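Local coordinates for protein GP37 (Pseudomonas phage phikz, PDB 5FT0) that inhibits the host RNA degradosome, probably by binding its ribonuclease RNase E and so shielding RNA from degradation during phage infection, at residues S16-G20 with Y183-L188; V32-F36 with P65-V70; I79-K84 with V220-F225. All blocks are in the same frame, centred on the assembly; numbering follows the deposited sequence.

In the fold
The three contacts lie in one chain of a two-chain assembly. Contacts 2 and 3 follow each other along the chain and sit near the two ends of helix 67-82, their centres about 19 Å apart: the first end packs on the four-stranded antiparallel sheet through strand 30-37, the last on the seven-stranded one through strand 220-232. The helix thus bridges the two sheets. Contact 1, which ties the loop after helix 8-15 to the end of helix 158-187, encloses contact 2 in sequence and alternates with contact 3. Its centre is about 10 Å from that of contact 3, and the two merge where Phe-184 CZ lies 3.6 Å from Leu-83 CD1.

Contact 1: residues S16-G20 with Y183-L188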
loop_
_atom_site.group_PDB
_atom_site.type_symbol
_atom_site.label_atom_id
_atom_site.label_comp_id
_atom_site.label_asym_id
_atom_site.label_seq_id
_atom_site.Cartn_x
_atom_site.Cartn_y
_atom_site.Cartn_z
ATOM N N SER A 16 -4.261 -11.110 -30.331
ATOM C CA SER A 16 -5.264 -11.076 -31.390
ATOM C C SER A 16 -5.829 -12.454 -31.709
ATOM O O SER A 16 -6.878 -12.537 -32.358
ATOM C CB SER A 16 -4.672 -10.456 -32.657
ATOM O OG SER A 16 -3.688 -11.304 -33.227
ATOM N N LYS A 17 -5.170 -13.528 -31.281
ATOM C CA LYS A 17 -5.715 -14.864 -31.477
ATOM C C LYS A 17 -6.778 -15.221 -30.448
ATOM O O LYS A 17 -7.455 -16.241 -30.611
ATOM C CB LYS A 17 -4.584 -15.896 -31.457
ATOM C CG LYS A 17 -3.680 -15.795 -32.676
ATOM C CD LYS A 17 -2.341 -16.479 -32.482
ATOM C CE LYS A 17 -1.415 -16.151 -33.650
ATOM N NZ LYS A 17 -0.059 -16.737 -33.482
ATOM N N LEU A 18 -6.952 -14.404 -29.411
ATOM C CA LEU A 18 -7.982 -14.642 -28.409
ATOM C C LEU A 18 -9.337 -14.193 -28.942
ATOM O O LEU A 18 -9.510 -13.025 -29.311
ATOM C CB LEU A 18 -7.653 -13.907 -27.112
ATOM C CG LEU A 18 -6.489 -14.439 -26.274
ATOM C CD1 LEU A 18 -6.296 -13.580 -25.035
ATOM C CD2 LEU A 18 -6.734 -15.886 -25.886
ATOM N N ASP A 19 -10.292 -15.122 -28.981
ATOM C CA ASP A 19 -11.671 -14.785 -29.313
ATOM C C ASP A 19 -12.216 -13.715 -28.376
ATOM O O ASP A 19 -11.988 -13.752 -27.164
ATOM C CB ASP A 19 -12.549 -16.032 -29.225
ATOM C CG ASP A 19 -12.726 -16.721 -30.558
ATOM O OD1 ASP A 19 -11.825 -16.619 -31.421
ATOM O OD2 ASP A 19 -13.776 -17.368 -30.737
ATOM N N GLY A 20 -12.949 -12.761 -28.948
ATOM C CA GLY A 20 -13.670 -11.777 -28.170
ATOM C C GLY A 20 -12.828 -10.716 -27.495
ATOM O O GLY A 20 -13.380 -9.899 -26.747
ATOM N N TYR A 183 -15.416 -20.378 -21.678
ATOM C CA TYR A 183 -14.399 -19.775 -22.535
ATOM C C TYR A 183 -13.194 -20.695 -22.691
ATOM O O TYR A 183 -12.702 -20.907 -23.804
ATOM C CB TYR A 183 -13.964 -18.418 -21.984
ATOM C CG TYR A 183 -13.084 -17.667 -22.952
ATOM C CD1 TYR A 183 -13.635 -16.827 -23.909
ATOM C CD2 TYR A 183 -11.701 -17.812 -22.926
ATOM C CE1 TYR A 183 -12.838 -16.144 -24.807
ATOM C CE2 TYR A 183 -10.893 -17.134 -23.823
ATOM C CZ TYR A 183 -11.468 -16.300 -24.760
ATOM O OH TYR A 183 -10.675 -15.623 -25.660
ATOM N N PHE A 184 -12.700 -21.249 -21.584
ATOM C CA PHE A 184 -11.542 -22.133 -21.675
ATOM C C PHE A 184 -11.879 -23.414 -22.429
ATOM O O PHE A 184 -11.074 -23.895 -23.234
ATOM C CB PHE A 184 -11.008 -22.449 -20.276
ATOM C CG PHE A 184 -9.926 -21.511 -19.823
ATOM C CD1 PHE A 184 -10.239 -20.280 -19.265
ATOM C CD2 PHE A 184 -8.591 -21.856 -19.969
ATOM C CE1 PHE A 184 -9.238 -19.413 -18.854
ATOM C CE2 PHE A 184 -7.585 -20.994 -19.563
ATOM C CZ PHE A 184 -7.909 -19.771 -19.002
ATOM N N ALA A 185 -13.073 -23.966 -22.201
ATOM C CA ALA A 185 -13.429 -25.234 -22.832
ATOM C C ALA A 185 -13.707 -25.067 -24.321
ATOM O O ALA A 185 -13.400 -25.963 -25.116
ATOM C CB ALA A 185 -14.638 -25.848 -22.128
ATOM N N ASN A 186 -14.278 -23.929 -24.721
ATOM C CA ASN A 186 -14.705 -23.730 -26.102
ATOM C C ASN A 186 -13.762 -22.859 -26.918
ATOM O O ASN A 186 -13.686 -23.032 -28.139
ATOM C CB ASN A 186 -16.105 -23.104 -26.139
ATOM C CG ASN A 186 -17.133 -23.931 -25.390
ATOM O OD1 ASN A 186 -17.086 -25.160 -25.405
ATOM N ND2 ASN A 186 -18.066 -23.255 -24.724
ATOM N N LYS A 187 -13.043 -21.930 -26.287
ATOM C CA LYS A 187 -12.201 -20.984 -27.007
ATOM C C LYS A 187 -10.712 -21.233 -26.833
ATOM O O LYS A 187 -9.920 -20.697 -27.613
ATOM C CB LYS A 187 -12.517 -19.546 -26.570
ATOM C CG LYS A 187 -13.998 -19.223 -26.545
ATOM C CD LYS A 187 -14.559 -19.226 -27.945
ATOM C CE LYS A 187 -15.948 -18.608 -27.987
ATOM N NZ LYS A 187 -16.383 -18.350 -29.388
ATOM N N LEU A 188 -10.309 -22.012 -25.832
ATOM C CA LEU A 188 -8.908 -22.334 -25.585
ATOM C C LEU A 188 -8.731 -23.840 -25.489
ATOM O O LEU A 188 -7.947 -24.347 -24.680
ATOM C CB LEU A 188 -8.405 -21.647 -24.317
ATOM C CG LEU A 188 -8.529 -20.121 -24.267
ATOM C CD1 LEU A 188 -8.168 -19.596 -22.876
ATOM C CD2 LEU A 188 -7.656 -19.469 -25.336
HETATM O O HOH W 1 -9.643 -17.762 -28.139
#
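Two side chains of the 183-188 segment hold Asp-19 by different groups: Lys-187 NZ forms a salt bridge with Asp-19 OD2 at 3.1 Å, and Tyr-183 OH donates a hydrogen bond to Asp-19 O at 2.7 Å. The loop between helix 8-15 and strand 30-37 is thereby held against the C-terminal part of helix 158-187, beside the seven-stranded antiparallel sheet. A water completes the polar set, accepting from Asp-19 N at 2.8 Å and donating to Lys-187 O at 3.0 Å, so both the carbonyl and the amide of Asp-19 are engaged. Tyr-183 and Lys-187 are four residues apart, about one helical turn, which lets both face the same loop residue. The salt bridge is exposed, whereas Leu-18 turns into the interior, where it also touches Leu-83 and, on sheet strand 206-217, His-217. Nearby, Lys-17 pairs with Asp-219. On the inner side the apolar closure is made by Leu-18 CD2, 3.7 Å from Leu-188 CD2.

Contact 2: residues V32-F36 with P65-V70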
loop_
_atom_site.group_PDB
_atom_site.type_symbol
_atom_site.label_atom_id
_atom_site.label_comp_id
_atom_site.label_asym_id
_atom_site.label_seq_id
_atom_site.Cartn_x
_atom_site.Cartn_y
_atom_site.Cartn_z
ATOM N N VAL A 32 13.316 -7.973 -20.946
ATOM C CA VAL A 32 13.215 -9.159 -20.102
ATOM C C VAL A 32 14.602 -9.552 -19.614
ATOM O O VAL A 32 15.522 -9.743 -20.419
ATOM C CB VAL A 32 12.555 -10.331 -20.849
ATOM C CG1 VAL A 32 12.512 -11.568 -19.959
ATOM C CG2 VAL A 32 11.159 -9.955 -21.312
ATOM N N HIS A 33 14.745 -9.680 -18.299
ATOM C CA HIS A 33 15.915 -10.272 -17.673
ATOM C C HIS A 33 15.496 -11.541 -16.947
ATOM O O HIS A 33 14.389 -11.626 -16.406
ATOM C CB HIS A 33 16.580 -9.308 -16.679
ATOM C CG HIS A 33 17.110 -8.056 -17.305
ATOM N ND1 HIS A 33 18.453 -7.847 -17.528
ATOM C CD2 HIS A 33 16.477 -6.941 -17.746
ATOM C CE1 HIS A 33 18.627 -6.660 -18.082
ATOM N NE2 HIS A 33 17.443 -6.091 -18.227
ATOM N N TRP A 34 16.385 -12.532 -16.937
ATOM C CA TRP A 34 16.112 -13.762 -16.213
ATOM C C TRP A 34 17.420 -14.405 -15.779
ATOM O O TRP A 34 18.465 -14.213 -16.405
ATOM C CB TRP A 34 15.285 -14.749 -17.048
ATOM C CG TRP A 34 15.955 -15.229 -18.296
ATOM C CD1 TRP A 34 15.924 -14.635 -19.523
ATOM C CD2 TRP A 34 16.736 -16.421 -18.446
ATOM N NE1 TRP A 34 16.648 -15.376 -20.426
ATOM C CE2 TRP A 34 17.156 -16.479 -19.791
ATOM C CE3 TRP A 34 17.126 -17.444 -17.574
ATOM C CZ2 TRP A 34 17.944 -17.517 -20.283
ATOM C CZ3 TRP A 34 17.910 -18.474 -18.065
ATOM C CH2 TRP A 34 18.309 -18.502 -19.407
ATOM N N VAL A 35 17.344 -15.168 -14.692
ATOM C CA VAL A 35 18.488 -15.882 -14.139
ATOM C C VAL A 35 17.999 -17.224 -13.610
ATOM O O VAL A 35 16.916 -17.315 -13.021
ATOM C CB VAL A 35 19.191 -15.058 -13.035
ATOM C CG1 VAL A 35 18.186 -14.572 -12.001
ATOM C CG2 VAL A 35 20.295 -15.872 -12.371
ATOM N N PHE A 36 18.791 -18.268 -13.838
ATOM C CA PHE A 36 18.454 -19.616 -13.402
ATOM C C PHE A 36 19.097 -19.914 -12.053
ATOM O O PHE A 36 20.258 -19.573 -11.815
ATOM C CB PHE A 36 18.911 -20.632 -14.451
ATOM C CG PHE A 36 18.733 -22.064 -14.035
ATOM C CD1 PHE A 36 17.475 -22.573 -13.764
ATOM C CD2 PHE A 36 19.828 -22.909 -13.940
ATOM C CE1 PHE A 36 17.315 -23.894 -13.389
ATOM C CE2 PHE A 36 19.673 -24.226 -13.566
ATOM C CZ PHE A 36 18.417 -24.722 -13.290
ATOM N N PRO A 65 16.795 -23.979 -19.247
ATOM C CA PRO A 65 16.197 -22.699 -19.636
ATOM C C PRO A 65 17.004 -21.983 -20.708
ATOM O O PRO A 65 18.228 -22.112 -20.795
ATOM C CB PRO A 65 16.190 -21.899 -18.327
ATOM C CG PRO A 65 17.228 -22.547 -17.476
ATOM C CD PRO A 65 17.190 -24.002 -17.829
ATOM N N ASP A 66 16.288 -21.228 -21.534
ATOM C CA ASP A 66 16.887 -20.352 -22.532
ATOM C C ASP A 66 15.900 -19.224 -22.819
ATOM O O ASP A 66 14.800 -19.183 -22.259
ATOM C CB ASP A 66 17.274 -21.129 -23.798
ATOM C CG ASP A 66 16.140 -21.979 -24.345
ATOM O OD1 ASP A 66 14.961 -21.594 -24.201
ATOM O OD2 ASP A 66 16.430 -23.041 -24.932
ATOM N N ASP A 67 16.302 -18.305 -23.700
ATOM C CA ASP A 67 15.459 -17.152 -24.006
ATOM C C ASP A 67 14.112 -17.586 -24.572
ATOM O O ASP A 67 13.062 -17.091 -24.148
ATOM C CB ASP A 67 16.172 -16.219 -24.986
ATOM C CG ASP A 67 17.342 -15.496 -24.357
ATOM O OD1 ASP A 67 17.489 -15.555 -23.117
ATOM O OD2 ASP A 67 18.108 -14.853 -25.104
ATOM N N ALA A 68 14.125 -18.516 -25.532
ATOM C CA ALA A 68 12.887 -18.932 -26.187
ATOM C C ALA A 68 11.860 -19.434 -25.179
ATOM O O ALA A 68 10.663 -19.159 -25.315
ATOM C CB ALA A 68 13.181 -20.011 -27.230
HETATM N N MSE A 69 12.305 -20.170 -24.168
HETATM C CA MSE A 69 11.409 -20.644 -23.120
HETATM C C MSE A 69 10.881 -19.491 -22.266
HETATM O O MSE A 69 9.692 -19.435 -21.951
HETATM C CB MSE A 69 12.115 -21.666 -22.231
HETATM C CG MSE A 69 11.328 -22.030 -20.980
HETATM SE SE MSE A 69 12.372 -23.061 -19.688
HETATM C CE MSE A 69 12.577 -24.696 -20.724
ATOM N N VAL A 70 11.774 -18.575 -21.884
ATOM C CA VAL A 70 11.354 -17.442 -21.066
ATOM C C VAL A 70 10.424 -16.535 -21.859
ATOM O O VAL A 70 9.444 -16.006 -21.321
ATOM C CB VAL A 70 12.581 -16.678 -20.531
ATOM C CG1 VAL A 70 12.143 -15.459 -19.733
ATOM C CG2 VAL A 70 13.445 -17.596 -19.672
#
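The indole of Trp-34 is the large knob of this contact, and the start of helix 67-82, with the proline before it, forms the hollow that receives it. Along strand 30-37 the alternation of side chains sends Val-32, Trp-34 and Phe-36 toward the helix, while His-33 points away. Val-70, buried in the first turn, pushes a methyl against the indole: its CG2 is 3.6 Å from the centroid of the Trp-34 five-membered ring and only 8° off the normal, a CH-pi contact squarely over the face. The six-membered ring reaches on to the turn before the helix, with Trp-34 CZ3 3.8 Å from Pro-65 CB and Trp-34 CZ2 3.7 Å from Asp-66 C. At the ring edge Trp-34 NE1 donates a hydrogen bond of 2.8 Å to Asp-67 OD1, which fixes how the indole lies in its hollow.

Smaller bumps fill in around it. Pro-65 presses on Phe-36, its CG 4.1 Å from the ring centroid in an off-centre CH-pi contact, and at the other end Val-32 CG1 meets Val-70 CG1 at 3.9 Å. Phe-4 of the adjoining strand 4-6 and Val-43 of strand 42-48 extend the apolar surface on which the helix start rests. The helix itself is opened by Asp-66 at the N-cap, whose OD1 accepts from Met-69 N (a selenomethionine here) at 3.0 Å. The whole is two-layer alpha-beta packing: an N-capped helix start laid on one face of an antiparallel sheet.

Contact 3: residues I79-K84 with V220-F225; sequences IADNLK and VEEVLF
The C-terminal part of helix 67-82 packs here on strand 220-232 of the seven-stranded antiparallel sheet, a buried contact without hydrogen bonds between the segments. The closest CA atoms are those of Ala-80 and Val-223, 6.1 Å apart. Val-220 begins the interface, its CG1 4.1 Å from CD1 of Ile-79 (rotamer m, t). The chain turns a corner at Glu-221 and runs on as a strand through Val-223 to Phe-225; Glu-222 touches the bound arginine. Val-223 (chi1 t) points toward the helix: its CG2 is 3.9 Å from Ile-79 CG2, and its CG1 is 4.0 Å from both Ala-80 CB and Leu-83 CD1 (Leu-83 rotamer m, t). Leu-224 points away, but its O approaches Ala-80 CB at 3.2 Å, close packing that the small alanine permits. Phe-225 (chi1 t, chi2 -76°) turns toward the helix again, also meeting Tyr-180 and Phe-184. Its CD2 is 3.9 Å from Leu-83 CD1; at the ring edge, Phe-225 CZ is 4.2 Å from Lys-84 CG and Phe-225 CE2 3.4 Å from Ala-80 O.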
loop_
_atom_site.group_PDB
_atom_site.type_symbol
_atom_site.label_atom_id
_atom_site.label_comp_id
_atom_site.label_asym_id
_atom_site.label_seq_id
_atom_site.Cartn_x
_atom_site.Cartn_y
_atom_site.Cartn_z
ATOM N N ILE A 79 -0.970 -13.172 -21.990
ATOM C CA ILE A 79 -2.237 -13.677 -22.509
ATOM C C ILE A 79 -3.236 -13.867 -21.374
ATOM O O ILE A 79 -4.377 -13.389 -21.438
ATOM C CB ILE A 79 -2.015 -14.985 -23.286
ATOM C CG1 ILE A 79 -1.151 -14.734 -24.527
ATOM C CG2 ILE A 79 -3.352 -15.620 -23.661
ATOM C CD1 ILE A 79 -0.670 -16.001 -25.190
ATOM N N ALA A 80 -2.818 -14.564 -20.313
ATOM C CA ALA A 80 -3.702 -14.775 -19.170
ATOM C C ALA A 80 -4.124 -13.452 -18.543
ATOM O O ALA A 80 -5.269 -13.303 -18.102
ATOM C CB ALA A 80 -3.018 -15.668 -18.136
ATOM N N ASP A 81 -3.213 -12.476 -18.504
ATOM C CA ASP A 81 -3.531 -11.170 -17.935
ATOM C C ASP A 81 -4.635 -10.457 -18.704
ATOM O O ASP A 81 -5.358 -9.634 -18.130
ATOM C CB ASP A 81 -2.277 -10.295 -17.902
ATOM C CG ASP A 81 -1.691 -10.168 -16.514
ATOM O OD1 ASP A 81 -2.478 -10.093 -15.546
ATOM O OD2 ASP A 81 -0.449 -10.133 -16.391
ATOM N N ASN A 82 -4.777 -10.737 -19.996
ATOM C CA ASN A 82 -5.732 -10.015 -20.823
ATOM C C ASN A 82 -7.037 -10.765 -21.038
ATOM O O ASN A 82 -7.945 -10.217 -21.674
ATOM C CB ASN A 82 -5.098 -9.672 -22.174
ATOM C CG ASN A 82 -4.179 -8.470 -22.085
ATOM O OD1 ASN A 82 -4.625 -7.328 -22.193
ATOM N ND2 ASN A 82 -2.891 -8.720 -21.866
ATOM N N LEU A 83 -7.157 -11.991 -20.521
ATOM C CA LEU A 83 -8.439 -12.686 -20.550
ATOM C C LEU A 83 -9.517 -11.893 -19.827
ATOM O O LEU A 83 -10.695 -11.976 -20.191
ATOM C CB LEU A 83 -8.305 -14.074 -19.922
ATOM C CG LEU A 83 -7.439 -15.077 -20.676
ATOM C CD1 LEU A 83 -7.317 -16.379 -19.888
ATOM C CD2 LEU A 83 -8.012 -15.328 -22.063
ATOM N N LYS A 84 -9.132 -11.124 -18.804
ATOM C CA LYS A 84 -10.079 -10.294 -18.070
ATOM C C LYS A 84 -10.803 -9.304 -18.969
ATOM O O LYS A 84 -11.908 -8.869 -18.628
ATOM C CB LYS A 84 -9.356 -9.526 -16.961
ATOM C CG LYS A 84 -9.139 -10.315 -15.688
ATOM C CD LYS A 84 -8.171 -9.584 -14.774
ATOM C CE LYS A 84 -6.762 -9.632 -15.341
ATOM N NZ LYS A 84 -5.880 -8.587 -14.756
ATOM N N VAL A 220 1.915 -20.517 -27.088
ATOM C CA VAL A 220 2.478 -20.891 -25.799
ATOM C C VAL A 220 2.093 -22.329 -25.491
ATOM O O VAL A 220 1.154 -22.885 -26.067
ATOM C CB VAL A 220 2.002 -19.962 -24.659
ATOM C CG1 VAL A 220 2.510 -18.541 -24.872
ATOM C CG2 VAL A 220 0.490 -19.991 -24.554
ATOM N N GLU A 221 2.837 -22.932 -24.561
ATOM C CA GLU A 221 2.518 -24.291 -24.142
ATOM C C GLU A 221 1.154 -24.351 -23.470
ATOM O O GLU A 221 0.399 -25.312 -23.667
ATOM C CB GLU A 221 3.598 -24.823 -23.200
ATOM C CG GLU A 221 4.952 -25.025 -23.858
ATOM C CD GLU A 221 5.840 -25.989 -23.093
ATOM O OE1 GLU A 221 5.548 -26.269 -21.909
ATOM O OE2 GLU A 221 6.832 -26.470 -23.681
ATOM N N GLU A 222 0.809 -23.326 -22.694
ATOM C CA GLU A 222 -0.373 -23.394 -21.851
ATOM C C GLU A 222 -0.742 -21.998 -21.367
ATOM O O GLU A 222 0.136 -21.172 -21.111
ATOM C CB GLU A 222 -0.113 -24.317 -20.661
ATOM C CG GLU A 222 -1.336 -24.809 -19.941
ATOM C CD GLU A 222 -0.975 -25.810 -18.866
ATOM O OE1 GLU A 222 0.104 -25.658 -18.253
ATOM O OE2 GLU A 222 -1.758 -26.755 -18.646
ATOM N N VAL A 223 -2.042 -21.745 -21.244
ATOM C CA VAL A 223 -2.559 -20.559 -20.575
ATOM C C VAL A 223 -3.211 -21.005 -19.275
ATOM O O VAL A 223 -4.059 -21.905 -19.278
ATOM C CB VAL A 223 -3.559 -19.793 -21.458
ATOM C CG1 VAL A 223 -4.111 -18.596 -20.701
ATOM C CG2 VAL A 223 -2.889 -19.351 -22.750
ATOM N N LEU A 224 -2.812 -20.383 -18.170
ATOM C CA LEU A 224 -3.323 -20.714 -16.848
ATOM C C LEU A 224 -4.103 -19.533 -16.291
ATOM O O LEU A 224 -3.724 -18.378 -16.497
ATOM C CB LEU A 224 -2.184 -21.077 -15.885
ATOM C CG LEU A 224 -1.252 -22.221 -16.294
ATOM C CD1 LEU A 224 -0.160 -22.410 -15.253
ATOM C CD2 LEU A 224 -2.030 -23.509 -16.500
ATOM N N PHE A 225 -5.187 -19.830 -15.576
ATOM C CA PHE A 225 -5.985 -18.798 -14.933
ATOM C C PHE A 225 -6.707 -19.411 -13.743
ATOM O O PHE A 225 -7.269 -20.504 -13.846
ATOM C CB PHE A 225 -6.999 -18.174 -15.902
ATOM C CG PHE A 225 -7.497 -16.817 -15.473
ATOM C CD1 PHE A 225 -8.432 -16.690 -14.457
ATOM C CD2 PHE A 225 -7.031 -15.671 -16.092
ATOM C CE1 PHE A 225 -8.885 -15.442 -14.066
ATOM C CE2 PHE A 225 -7.484 -14.420 -15.708
ATOM C CZ PHE A 225 -8.409 -14.307 -14.693
#